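Local coordinates for MOBA relate protein (Mycobacterium sp., PDB 2WAW), which is of unknown function but carries a MobA-like nucleotidyltransferase domain of the GT-A clan and so probably transfers a nucleotide to an acceptor, at residues A[38-41]-A[42-46]; A[143-146]-A[147-150]; A[157-160]-A[161-165]; A[29-33]-A[34-38]. All coordinates share one frame; numbering follows the deposited sequence. Where two conformers were deposited one is given.

Interaction 1. Residues A[38-41]-A[42-46]; sequences LAMA and RRCPF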
ATOM      1  N   LEU A  38      -7.400   4.022  -3.691  1.00 14.86           N
ATOM      2  CA  LEU A  38      -8.021   2.862  -4.348  1.00 15.33           C
ATOM      3  C   LEU A  38      -8.399   3.137  -5.799  1.00 17.43           C
ATOM      4  O   LEU A  38      -8.311   2.235  -6.650  1.00 15.23           O
ATOM      5  CB  LEU A  38      -9.220   2.363  -3.541  1.00 14.81           C
ATOM      6  CG  LEU A  38      -8.906   1.813  -2.140  1.00 16.14           C
ATOM      7  CD1 LEU A  38     -10.211   1.359  -1.502  1.00 17.34           C
ATOM      8  CD2 LEU A  38      -7.904   0.661  -2.167  1.00 18.27           C
ATOM      9  N   ALA A  39      -8.779   4.383  -6.093  1.00 17.07           N
ATOM     10  CA  ALA A  39      -9.016   4.814  -7.487  1.00 18.81           C
ATOM     11  C   ALA A  39      -7.783   4.529  -8.341  1.00 17.66           C
ATOM     12  O   ALA A  39      -7.898   3.989  -9.452  1.00 20.92           O
ATOM     13  CB  ALA A  39      -9.363   6.291  -7.537  1.00 19.87           C
ATOM     14  N   MET A  40      -6.603   4.859  -7.817  1.00 15.74           N
ATOM     15  CA  MET A  40      -5.344   4.599  -8.523  1.00 15.83           C
ATOM     16  C   MET A  40      -5.026   3.093  -8.573  1.00 16.43           C
ATOM     17  O   MET A  40      -4.637   2.558  -9.627  1.00 17.22           O
ATOM     18  CB  MET A  40      -4.219   5.438  -7.886  1.00 16.13           C
ATOM     19  CG  MET A  40      -2.821   5.214  -8.452  1.00 18.16           C
ATOM     20  SD  MET A  40      -2.027   3.715  -7.818  1.00 20.87           S
ATOM     21  CE  MET A  40      -2.010   4.062  -6.065  1.00 25.15           C
ATOM     22  N   ALA A  41      -5.211   2.412  -7.439  1.00 14.03           N
ATOM     23  CA  ALA A  41      -4.887   0.979  -7.345  1.00 14.17           C
ATOM     24  C   ALA A  41      -5.710   0.161  -8.347  1.00 13.68           C
ATOM     25  O   ALA A  41      -5.225  -0.834  -8.907  1.00 14.99           O
ATOM     26  CB  ALA A  41      -5.079   0.467  -5.917  1.00 13.24           C
ATOM     27  N   ARG A  42      -6.960   0.573  -8.570  1.00 14.08           N
ATOM     28  CA  ARG A  42      -7.823  -0.149  -9.516  1.00 16.43           C
ATOM     29  C   ARG A  42      -7.313  -0.056 -10.955  1.00 16.86           C
ATOM     30  O   ARG A  42      -7.575  -0.946 -11.780  1.00 18.34           O
ATOM     31  CB  ARG A  42      -9.260   0.374  -9.423  1.00 14.66           C
ATOM     32  CG  ARG A  42      -9.980  -0.038  -8.140  1.00 13.64           C
ATOM     33  CD  ARG A  42     -11.352   0.626  -8.154  1.00 16.83           C
ATOM     34  NE  ARG A  42     -12.148   0.418  -6.948  1.00 17.93           N
ATOM     35  CZ  ARG A  42     -13.040  -0.561  -6.802  1.00 17.26           C
ATOM     36  NH1 ARG A  42     -13.250  -1.453  -7.764  1.00 17.66           N
ATOM     37  NH2 ARG A  42     -13.731  -0.645  -5.680  1.00 18.05           N
ATOM     38  N   ARG A  43      -6.584   1.021 -11.257  1.00 15.87           N
ATOM     39  CA  ARG A  43      -6.021   1.223 -12.588  1.00 18.84           C
ATOM     40  C   ARG A  43      -4.671   0.534 -12.831  1.00 18.43           C
ATOM     41  O   ARG A  43      -4.139   0.601 -13.962  1.00 21.17           O
ATOM     42  CB  ARG A  43      -5.899   2.712 -12.879  1.00 19.33           C
ATOM     43  CG  ARG A  43      -7.221   3.456 -12.840  1.00 25.92           C
ATOM     44  CD  ARG A  43      -7.069   4.919 -13.262  1.00 30.54           C
ATOM     45  NE  ARG A  43      -5.996   5.633 -12.562  1.00 36.87           N
ATOM     46  CZ  ARG A  43      -6.179   6.520 -11.585  1.00 42.18           C
ATOM     47  NH1 ARG A  43      -7.399   6.822 -11.158  1.00 44.47           N
ATOM     48  NH2 ARG A  43      -5.130   7.112 -11.030  1.00 41.64           N
ATOM     49  N   CYS A  44      -4.118  -0.091 -11.788  1.00 17.75           N
ATOM     50  CA  CYS A  44      -2.856  -0.836 -11.886  1.00 17.19           C
ATOM     51  C   CYS A  44      -3.110  -2.206 -12.508  1.00 18.33           C
ATOM     52  O   CYS A  44      -4.243  -2.680 -12.478  1.00 19.21           O
ATOM     53  CB  CYS A  44      -2.234  -1.036 -10.510  1.00 17.83           C
ATOM     54  SG  CYS A  44      -1.723   0.528  -9.750  1.00 18.06           S
ATOM     55  N   PRO A  45      -2.044  -2.847 -13.025  1.00 17.51           N
ATOM     56  CA  PRO A  45      -2.183  -4.165 -13.643  1.00 19.84           C
ATOM     57  C   PRO A  45      -2.198  -5.285 -12.594  1.00 20.62           C
ATOM     58  O   PRO A  45      -1.272  -6.113 -12.528  1.00 24.54           O
ATOM     59  CB  PRO A  45      -0.968  -4.262 -14.572  1.00 19.97           C
ATOM     60  CG  PRO A  45       0.032  -3.239 -14.078  1.00 20.88           C
ATOM     61  CD  PRO A  45      -0.652  -2.343 -13.071  1.00 19.21           C
ATOM     62  N   PHE A  46      -3.222  -5.281 -11.748  1.00 17.48           N
ATOM     63  CA  PHE A  46      -3.413  -6.354 -10.786  1.00 16.48           C
ATOM     64  C   PHE A  46      -4.527  -7.267 -11.251  1.00 16.92           C
ATOM     65  O   PHE A  46      -5.506  -6.806 -11.848  1.00 17.49           O
ATOM     66  CB  PHE A  46      -3.847  -5.805  -9.420  1.00 15.24           C
ATOM     67  CG  PHE A  46      -2.883  -4.808  -8.804  1.00 13.80           C
ATOM     68  CD1 PHE A  46      -1.498  -5.017  -8.852  1.00 15.74           C
ATOM     69  CD2 PHE A  46      -3.367  -3.669  -8.152  1.00 15.70           C
ATOM     70  CE1 PHE A  46      -0.610  -4.107  -8.249  1.00 15.15           C
ATOM     71  CE2 PHE A  46      -2.503  -2.744  -7.548  1.00 17.38           C
ATOM     72  CZ  PHE A  46      -1.105  -2.959  -7.587  1.00 13.97           C
TER
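The guanidinium of Arg43 lies with one face over Met40 CA, which sits 3.5 Å above its plane and toward its rim. Ala39 O is over a face too, 3.3 Å from Arg43 NH1, but the angle is too poor for a hydrogen bond. The fold-back comes from a bend at chi3 (-50°), which turns the group back along the helix. The Met40 and Arg43 side chains cross at about a right angle, and Arg43 NH2 comes 3.7 Å from Met40 CB.

Further along the side chain, Met40 SD meets Cys44 SG at 3.7 Å, a van der Waals contact between two sulfurs. Met102 and Ile109 touch the Met40 side chain, and Ala111 and Val114 touch that of Cys44.

The backbone closes the C-terminal end of helix 33-42, which leads by a loop into strand 48-53. Arg42 N donates to Leu38 O at 2.9 Å. Arg43 N then bonds to Met40 O and Cys44 N to Ala41 O, so the spacing drops from four residues to three. Ala41 O is also 3.5 Å from Phe46 CD2. The ring of Phe46 turns one face to Cys44 CB and brings CE2 4.4 Å from Ala41 CB.

Arg42 runs its aliphatic part past the helix, with CG 3.2 Å from Leu38 O. Its charge is used by the loop carbonyls of Glu65 and Asp67, which its NH2 bonds. Only the Arg43 guanidinium lies over the last turn, where its positive charge would probably suit the carbonyl end of the helix.

Interaction 2. Residues A[143-146]-A[147-150]; sequences RGVF and GDLA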
ATOM      1  N   ARG A 143       6.405 -14.418  -4.221  1.00 15.03           N
ATOM      2  CA  ARG A 143       5.765 -15.489  -3.462  1.00 16.94           C
ATOM      3  C   ARG A 143       6.760 -16.253  -2.581  1.00 19.29           C
ATOM      4  O   ARG A 143       6.415 -16.664  -1.471  1.00 18.19           O
ATOM      5  CB  ARG A 143       5.072 -16.457  -4.423  1.00 16.65           C
ATOM      6  CG  ARG A 143       4.507 -17.701  -3.719  1.00 17.55           C
ATOM      7  CD  ARG A 143       3.576 -18.489  -4.633  1.00 23.94           C
ATOM      8  NE  ARG A 143       2.370 -17.727  -4.941  1.00 21.07           N
ATOM      9  CZ  ARG A 143       1.306 -17.634  -4.145  1.00 20.15           C
ATOM     10  NH1 ARG A 143       1.267 -18.265  -2.974  1.00 22.89           N
ATOM     11  NH2 ARG A 143       0.270 -16.899  -4.523  1.00 21.81           N
ATOM     12  N   GLY A 144       7.993 -16.401  -3.063  1.00 20.22           N
ATOM     13  CA  GLY A 144       9.028 -17.148  -2.335  1.00 20.76           C
ATOM     14  C   GLY A 144       9.347 -16.632  -0.944  1.00 22.21           C
ATOM     15  O   GLY A 144       9.821 -17.387  -0.092  1.00 27.12           O
ATOM     16  N   VAL A 145       9.081 -15.353  -0.690  1.00 20.48           N
ATOM     17  CA  VAL A 145       9.331 -14.794   0.642  1.00 21.44           C
ATOM     18  C   VAL A 145       8.058 -14.372   1.402  1.00 19.02           C
ATOM     19  O   VAL A 145       8.115 -13.633   2.398  1.00 18.63           O
ATOM     20  CB  VAL A 145      10.396 -13.671   0.599  1.00 22.34           C
ATOM     21  CG1 VAL A 145      11.752 -14.267   0.216  1.00 25.31           C
ATOM     22  CG2 VAL A 145      10.008 -12.594  -0.385  1.00 24.36           C
ATOM     23  N   PHE A 146       6.909 -14.848   0.926  1.00 19.53           N
ATOM     24  CA  PHE A 146       5.647 -14.663   1.656  1.00 19.15           C
ATOM     25  C   PHE A 146       5.770 -15.124   3.119  1.00 19.82           C
ATOM     26  O   PHE A 146       5.241 -14.475   4.013  1.00 20.67           O
ATOM     27  CB  PHE A 146       4.488 -15.413   0.976  1.00 18.90           C
ATOM     28  CG  PHE A 146       3.907 -14.718  -0.238  1.00 18.03           C
ATOM     29  CD1 PHE A 146       4.447 -13.528  -0.747  1.00 19.09           C
ATOM     30  CD2 PHE A 146       2.804 -15.287  -0.888  1.00 18.36           C
ATOM     31  CE1 PHE A 146       3.894 -12.921  -1.880  1.00 16.99           C
ATOM     32  CE2 PHE A 146       2.238 -14.699  -2.016  1.00 16.57           C
ATOM     33  CZ  PHE A 146       2.787 -13.495  -2.526  1.00 16.79           C
ATOM     34  N   GLY A 147       6.471 -16.235   3.359  1.00 23.01           N
ATOM     35  CA  GLY A 147       6.702 -16.711   4.732  1.00 24.54           C
ATOM     36  C   GLY A 147       7.417 -15.704   5.627  1.00 26.09           C
ATOM     37  O   GLY A 147       7.038 -15.506   6.790  1.00 26.23           O
ATOM     38  N   ASP A 148       8.443 -15.050   5.081  1.00 25.76           N
ATOM     39  CA  ASP A 148       9.198 -14.033   5.818  1.00 26.63           C
ATOM     40  C   ASP A 148       8.371 -12.778   6.132  1.00 27.57           C
ATOM     41  O   ASP A 148       8.476 -12.208   7.226  1.00 27.16           O
ATOM     42  CB  ASP A 148      10.477 -13.667   5.050  1.00 27.41           C
ATOM     43  CG  ASP A 148      11.326 -14.888   4.721  1.00 29.46           C
ATOM     44  OD1 ASP A 148      12.282 -15.159   5.473  1.00 35.79           O
ATOM     45  OD2 ASP A 148      11.022 -15.606   3.739  1.00 34.42           O
ATOM     46  N   LEU A 149       7.562 -12.345   5.164  1.00 25.77           N
ATOM     47  CA  LEU A 149       6.610 -11.265   5.373  1.00 27.76           C
ATOM     48  C   LEU A 149       5.681 -11.571   6.525  1.00 29.85           C
ATOM     49  O   LEU A 149       5.422 -10.706   7.364  1.00 30.66           O
ATOM     50  CB  LEU A 149       5.733 -11.069   4.145  1.00 27.73           C
ATOM     51  CG  LEU A 149       6.126 -10.104   3.047  1.00 29.92           C
ATOM     52  CD1 LEU A 149       4.893  -9.921   2.200  1.00 24.58           C
ATOM     53  CD2 LEU A 149       6.605  -8.762   3.592  1.00 28.78           C
ATOM     54  N   ALA A 150       5.166 -12.797   6.538  1.00 29.73           N
ATOM     55  CA  ALA A 150       4.195 -13.221   7.536  1.00 32.08           C
ATOM     56  C   ALA A 150       4.763 -13.093   8.949  1.00 34.11           C
ATOM     57  O   ALA A 150       4.027 -12.793   9.888  1.00 35.76           O
ATOM     58  CB  ALA A 150       3.731 -14.639   7.258  1.00 30.75           C
TER
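Val145 and Phe146 of segment 143-146 meet Asp148, Leu149 and Ala150, at the point where the chain leaves strand 134-142 and starts helix 146-150.

Arg143 comes first and does not reach the helix residues of segment 147-150. Its guanidinium lies against the Phe146 ring instead. Phe146 CE2 lies over the centre of the Arg143 guanidinium, 3.7 Å above its plane, and Arg143 CA lies over the centre of the Phe146 ring. Arg143 NE bonds to Ala96 O, which ties the group to the chain before strand 98-103. Gly144 completes a short 3-10 turn, in which Phe146 N donates to Arg143 O at 3.0 Å.

Val145 holds the N-cap position. Its side chain crosses that of Asp148 obliquely. Asp148 OD2 approaches Val145 CB at 3.7 Å and Val145 CA at 3.6 Å. Asp148 CG is turned anti to its own carbonyl carbon (chi1 -54°), which swings the carboxylate back toward the cap residue. The carbonyl of Val145 accepts from Leu149 N at 3.1 Å, almost straight at 169°.

Phe146 follows, and its carbonyl takes Ala150 N at 3.0 Å. Leu149 CB packs against that same oxygen, 3.4 Å from Phe146 O. Beyond the contact, Leu149 rests on Leu85 and Leu89 of helix 84-90 and on Ile99, which Phe146 also touches.

A valine offers no side-chain acceptor for the first amides of the helix. Asp148 adds a negative charge within the first turn, and this would probably interact favourably with the positive end of the helix dipole.

Interaction 3. Residues A[157-160]-A[161-165]; sequences GVWR and LIESG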
ATOM      1  N   GLY A 157       7.076  -2.742   8.690  1.00 27.77           N
ATOM      2  CA  GLY A 157       8.366  -3.305   9.066  1.00 28.95           C
ATOM      3  C   GLY A 157       9.031  -4.028   7.917  1.00 27.15           C
ATOM      4  O   GLY A 157      10.067  -4.669   8.117  1.00 27.75           O
ATOM      5  N   VAL A 158       8.439  -3.926   6.721  1.00 27.05           N
ATOM      6  CA  VAL A 158       8.978  -4.539   5.485  1.00 26.99           C
ATOM      7  C   VAL A 158      10.385  -4.019   5.186  1.00 25.83           C
ATOM      8  O   VAL A 158      11.202  -4.733   4.601  1.00 25.97           O
ATOM      9  CB  VAL A 158       8.039  -4.313   4.244  1.00 25.40           C
ATOM     10  CG1 VAL A 158       8.466  -5.197   3.059  1.00 26.03           C
ATOM     11  CG2 VAL A 158       6.593  -4.595   4.616  1.00 29.34           C
ATOM     12  N   TRP A 159      10.661  -2.788   5.612  1.00 26.08           N
ATOM     13  CA  TRP A 159      11.986  -2.213   5.431  0.50 26.49           C
ATOM     14  C   TRP A 159      13.071  -3.070   6.095  1.00 26.82           C
ATOM     15  O   TRP A 159      14.214  -3.072   5.644  1.00 25.59           O
ATOM     16  CB  TRP A 159      12.044  -0.739   5.873  0.50 26.95           C
ATOM     17  CG  TRP A 159      11.910  -0.499   7.350  0.50 25.76           C
ATOM     18  CD1 TRP A 159      10.747  -0.330   8.052  0.50 24.72           C
ATOM     19  CD2 TRP A 159      12.976  -0.371   8.303  0.50 25.15           C
ATOM     20  NE1 TRP A 159      11.024  -0.121   9.383  0.50 20.74           N
ATOM     21  CE2 TRP A 159      12.382  -0.140   9.565  0.50 21.31           C
ATOM     22  CE3 TRP A 159      14.374  -0.434   8.216  0.50 27.72           C
ATOM     23  CZ2 TRP A 159      13.139   0.025  10.733  0.50 21.55           C
ATOM     24  CZ3 TRP A 159      15.124  -0.268   9.380  0.50 25.10           C
ATOM     25  CH2 TRP A 159      14.501  -0.041  10.621  0.50 23.97           C
ATOM     26  N   ARG A 160      12.710  -3.832   7.130  1.00 29.05           N
ATOM     27  CA  ARG A 160      13.686  -4.704   7.802  1.00 30.32           C
ATOM     28  C   ARG A 160      14.110  -5.905   6.960  1.00 30.15           C
ATOM     29  O   ARG A 160      15.265  -6.324   6.998  1.00 30.19           O
ATOM     30  CB  ARG A 160      13.193  -5.146   9.181  1.00 30.48           C
ATOM     31  CG  ARG A 160      13.253  -4.018  10.187  1.00 36.86           C
ATOM     32  CD  ARG A 160      13.492  -4.509  11.611  1.00 42.47           C
ATOM     33  NE  ARG A 160      13.589  -3.387  12.548  1.00 45.85           N
ATOM     34  CZ  ARG A 160      12.582  -2.566  12.842  1.00 49.34           C
ATOM     35  NH1 ARG A 160      11.396  -2.729  12.262  1.00 46.24           N
ATOM     36  NH2 ARG A 160      12.761  -1.569  13.703  1.00 50.42           N
ATOM     37  N   LEU A 161      13.171  -6.454   6.200  1.00 28.79           N
ATOM     38  CA  LEU A 161      13.473  -7.498   5.238  1.00 28.23           C
ATOM     39  C   LEU A 161      14.329  -6.915   4.111  1.00 27.15           C
ATOM     40  O   LEU A 161      15.337  -7.503   3.725  1.00 27.04           O
ATOM     41  CB  LEU A 161      12.173  -8.069   4.681  1.00 28.86           C
ATOM     42  CG  LEU A 161      12.079  -9.512   4.188  1.00 33.69           C
ATOM     43  CD1 LEU A 161      12.753 -10.506   5.127  1.00 37.83           C
ATOM     44  CD2 LEU A 161      10.603  -9.855   4.036  1.00 29.81           C
ATOM     45  N   ILE A 162      13.915  -5.748   3.609  1.00 26.59           N
ATOM     46  CA  ILE A 162      14.620  -5.020   2.538  1.00 26.78           C
ATOM     47  C   ILE A 162      16.065  -4.720   2.929  1.00 28.23           C
ATOM     48  O   ILE A 162      16.983  -4.876   2.120  1.00 29.63           O
ATOM     49  CB  ILE A 162      13.873  -3.699   2.151  1.00 26.45           C
ATOM     50  CG1 ILE A 162      12.598  -4.005   1.356  1.00 22.50           C
ATOM     51  CG2 ILE A 162      14.776  -2.747   1.338  1.00 28.43           C
ATOM     52  CD1 ILE A 162      11.545  -2.903   1.408  1.00 28.68           C
ATOM     53  N   GLU A 163      16.266  -4.305   4.178  1.00 27.96           N
ATOM     54  CA  GLU A 163      17.580  -3.855   4.636  1.00 31.22           C
ATOM     55  C   GLU A 163      18.426  -4.975   5.241  1.00 29.30           C
ATOM     56  O   GLU A 163      19.610  -4.776   5.538  1.00 29.97           O
ATOM     57  CB  GLU A 163      17.418  -2.688   5.613  1.00 31.23           C
ATOM     58  CG  GLU A 163      16.982  -1.379   4.928  1.00 34.38           C
ATOM     59  CD  GLU A 163      16.939  -0.179   5.870  1.00 37.19           C
ATOM     60  OE1 GLU A 163      17.625  -0.201   6.923  1.00 42.77           O
ATOM     61  OE2 GLU A 163      16.222   0.797   5.548  1.00 44.41           O
ATOM     62  N   SER A 164      17.829  -6.155   5.396  1.00 28.28           N
ATOM     63  CA  SER A 164      18.494  -7.298   6.032  1.00 28.79           C
ATOM     64  C   SER A 164      19.670  -7.885   5.240  1.00 29.33           C
ATOM     65  O   SER A 164      20.589  -8.462   5.832  1.00 30.27           O
ATOM     66  CB  SER A 164      17.493  -8.413   6.337  1.00 28.68           C
ATOM     67  OG  SER A 164      17.251  -9.221   5.195  1.00 30.21           O
ATOM     68  N   GLY A 165      19.629  -7.753   3.913  1.00 27.18           N
ATOM     69  CA  GLY A 165      20.666  -8.312   3.037  1.00 25.54           C
ATOM     70  C   GLY A 165      20.546  -9.805   2.745  1.00 25.05           C
ATOM     71  O   GLY A 165      21.402 -10.373   2.046  1.00 24.69           O
TER
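Trp159 and Glu163, one helical turn apart, meet at the outer side of helix 158-163. Trp159 has its CG between backbone N and carbonyl carbon (chi1 69°), which carries the indole forward along the helix toward Glu163. Glu163 is extended beyond CG and brings its carboxylate to the six-membered ring. Its OE1 lies at the edge, in the ring plane, 3.5 Å from Trp159 CZ3. The two planes are 59° apart. Trp159 was modelled in two conformers, so this detail holds for one of them.

Arg160 stretches along the same indole. Its CG lies over the ring centre, and Trp159 CZ2 sits 3.3 Å above its guanidinium plane.

On the inner side, Val158 CG1 touches Ile162 CD1 at 4.2 Å, and both residues rest on Phe139 of strand 134-142. Ile162 N donates to Val158 O at 3.1 Å.

Ser164 turns its OG back (chi1 82°) to donate to Leu161 O at 3.0 Å. Ser164 N reaches that oxygen from the same face, and OG also bonds to Arg166 N. One serine thus satisfies a carbonyl and an amide at the helix terminus, while the indole has a cationic side chain over one face and a carboxylate oxygen at its edge.

Interaction 4. Residues A[29-33]-A[34-38]; sequences GDTTL and LGATL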
ATOM      1  N   GLY A  29     -10.356  16.278  -1.966  1.00 26.86           N
ATOM      2  CA  GLY A  29     -11.103  16.721  -3.141  1.00 30.85           C
ATOM      3  C   GLY A  29     -12.493  16.124  -3.156  1.00 30.47           C
ATOM      4  O   GLY A  29     -13.227  16.213  -2.164  1.00 31.12           O
ATOM      5  N   ASP A  30     -12.839  15.485  -4.273  1.00 30.99           N
ATOM      6  CA  ASP A  30     -14.169  14.896  -4.460  1.00 30.69           C
ATOM      7  C   ASP A  30     -14.276  13.508  -3.842  1.00 28.39           C
ATOM      8  O   ASP A  30     -15.321  12.851  -3.939  1.00 29.70           O
ATOM      9  CB  ASP A  30     -14.529  14.829  -5.955  1.00 33.24           C
ATOM     10  CG  ASP A  30     -13.537  13.995  -6.773  1.00 39.50           C
ATOM     11  OD1 ASP A  30     -12.412  13.725  -6.290  1.00 47.31           O
ATOM     12  OD2 ASP A  30     -13.882  13.621  -7.917  1.00 49.72           O
ATOM     13  N   THR A  31     -13.193  13.054  -3.216  1.00 22.59           N
ATOM     14  CA  THR A  31     -13.176  11.709  -2.657  1.00 18.99           C
ATOM     15  C   THR A  31     -12.568  11.724  -1.240  1.00 18.80           C
ATOM     16  O   THR A  31     -12.450  12.792  -0.640  1.00 21.23           O
ATOM     17  CB  THR A  31     -12.484  10.696  -3.623  1.00 19.49           C
ATOM     18  OG1 THR A  31     -12.673   9.365  -3.130  1.00 22.20           O
ATOM     19  CG2 THR A  31     -10.997  11.002  -3.807  1.00 22.40           C
ATOM     20  N   THR A  32     -12.241  10.553  -0.699  1.00 17.85           N
ATOM     21  CA  THR A  32     -11.566  10.451   0.597  1.00 15.45           C
ATOM     22  C   THR A  32     -10.120  10.047   0.337  1.00 16.19           C
ATOM     23  O   THR A  32      -9.750   9.677  -0.794  1.00 17.05           O
ATOM     24  CB  THR A  32     -12.181   9.362   1.488  1.00 14.46           C
ATOM     25  OG1 THR A  32     -12.176   8.130   0.754  1.00 16.84           O
ATOM     26  CG2 THR A  32     -13.627   9.701   1.890  1.00 16.00           C
ATOM     27  N   LEU A  33      -9.295  10.077   1.357  1.00 14.75           N
ATOM     28  CA  LEU A  33      -7.921   9.705   1.183  1.00 13.26           C
ATOM     29  C   LEU A  33      -7.793   8.254   0.730  1.00 13.08           C
ATOM     30  O   LEU A  33      -7.172   7.981  -0.216  1.00 15.30           O
ATOM     31  CB  LEU A  33      -7.184   9.903   2.503  1.00 20.00           C
ATOM     32  CG  LEU A  33      -5.703   9.532   2.656  1.00 20.00           C
ATOM     33  CD1 LEU A  33      -4.850  10.235   1.647  1.00 20.00           C
ATOM     34  CD2 LEU A  33      -5.231   9.788   4.043  1.00 20.00           C
ATOM     35  N   LEU A  34      -8.479   7.357   1.396  1.00 13.25           N
ATOM     36  CA  LEU A  34      -8.450   5.996   0.939  1.00 13.68           C
ATOM     37  C   LEU A  34      -9.076   5.796  -0.449  1.00 14.24           C
ATOM     38  O   LEU A  34      -8.611   5.026  -1.205  1.00 14.12           O
ATOM     39  CB  LEU A  34      -9.081   5.043   1.930  1.00 12.31           C
ATOM     40  CG  LEU A  34      -9.076   3.580   1.515  1.00 14.16           C
ATOM     41  CD1 LEU A  34      -7.689   3.037   1.344  1.00 13.75           C
ATOM     42  CD2 LEU A  34      -9.797   2.740   2.528  1.00 15.33           C
ATOM     43  N   GLY A  35     -10.160   6.507  -0.712  1.00 14.08           N
ATOM     44  CA  GLY A  35     -10.829   6.458  -2.016  1.00 14.95           C
ATOM     45  C   GLY A  35      -9.897   6.877  -3.139  1.00 15.18           C
ATOM     46  O   GLY A  35      -9.885   6.282  -4.223  1.00 14.25           O
ATOM     47  N   ALA A  36      -9.084   7.894  -2.876  1.00 15.16           N
ATOM     48  CA  ALA A  36      -8.130   8.339  -3.873  1.00 15.40           C
ATOM     49  C   ALA A  36      -7.058   7.281  -4.169  1.00 15.54           C
ATOM     50  O   ALA A  36      -6.724   7.006  -5.343  1.00 16.48           O
ATOM     51  CB  ALA A  36      -7.487   9.653  -3.435  1.00 13.74           C
ATOM     52  N   THR A  37      -6.545   6.659  -3.113  1.00 15.41           N
ATOM     53  CA  THR A  37      -5.563   5.584  -3.278  1.00 15.72           C
ATOM     54  C   THR A  37      -6.164   4.388  -4.030  1.00 15.40           C
ATOM     55  O   THR A  37      -5.534   3.832  -4.927  1.00 15.85           O
ATOM     56  CB  THR A  37      -5.005   5.139  -1.937  1.00 17.44           C
ATOM     57  OG1 THR A  37      -4.409   6.281  -1.307  1.00 15.53           O
ATOM     58  CG2 THR A  37      -3.961   4.034  -2.119  1.00 15.40           C
ATOM     59  N   LEU A  38      -7.400   4.022  -3.691  1.00 14.86           N
ATOM     60  CA  LEU A  38      -8.021   2.862  -4.348  1.00 15.33           C
ATOM     61  C   LEU A  38      -8.399   3.137  -5.799  1.00 17.43           C
ATOM     62  O   LEU A  38      -8.311   2.235  -6.650  1.00 15.23           O
ATOM     63  CB  LEU A  38      -9.220   2.363  -3.541  1.00 14.81           C
ATOM     64  CG  LEU A  38      -8.906   1.813  -2.140  1.00 16.14           C
ATOM     65  CD1 LEU A  38     -10.211   1.359  -1.502  1.00 17.34           C
ATOM     66  CD2 LEU A  38      -7.904   0.661  -2.167  1.00 18.27           C
TER
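Thr32 caps the N-terminus of helix 33-42, which follows directly on the small hairpin of strands 27-28 and 31-32. Its hydroxyl accepts from Gly35 N, so the side chain stands in for a missing helical carbonyl.

Leu34 opens the second segment. Its side chain heads inward to Leu53 and Ala12 of the central sheet.

Gly35 comes next. Its amide gives the capping bond, 3.0 Å from N to Thr32 OG1. The threonine torsion explains this: OG1 lies between its own backbone N and carbonyl carbon (chi1 55°), a rotation that points it over the start of the helix. Thr31 OG1 approaches from the strand and lies 3.6 Å from Gly35 CA. Two hydroxyls therefore sit close against the glycine backbone. A bound triethylene glycol, probably from the crystallisation liquor, lies about 4 Å from the Thr31 side chain.

Ala36 N donates to Thr32 O at 2.8 Å, so Thr32 serves the helix with both its hydroxyl and its carbonyl. Ala36 CB touches the methyl of Thr31, 3.8 Å from CG2, and also packs on Leu28.

Thr37 continues the helix. Its hydroxyl finds its partner elsewhere, in Gly104 O. Leu38, the next residue, faces Val51 and Val10 of the sheet and Leu66 of a loop. The last backbone bond across the contact runs from Thr37 N to Leu33 O, at 3.2 Å and with an N-H...O angle of 166°.

In the fold
Along the chain the order is interaction 4, 1, 2 and 3, all within the MobA-like domain. Interactions 4 and 1 sit at the two ends of helix 33-42. They share Leu38, and their centres are 12 Å apart. Interactions 2 and 3 lie on the successive helices 146-150 and 158-163, also 12 Å apart between centres, and they touch: Asp148 CB is 3.9 Å from Leu161 CD1. The two pairs stand well apart, with centres 23 to 30 Å from each other. The mixed central sheet is common to both. Each contact fixes a helix end or turn locally, and the apolar sides of these helices rest on the sheet.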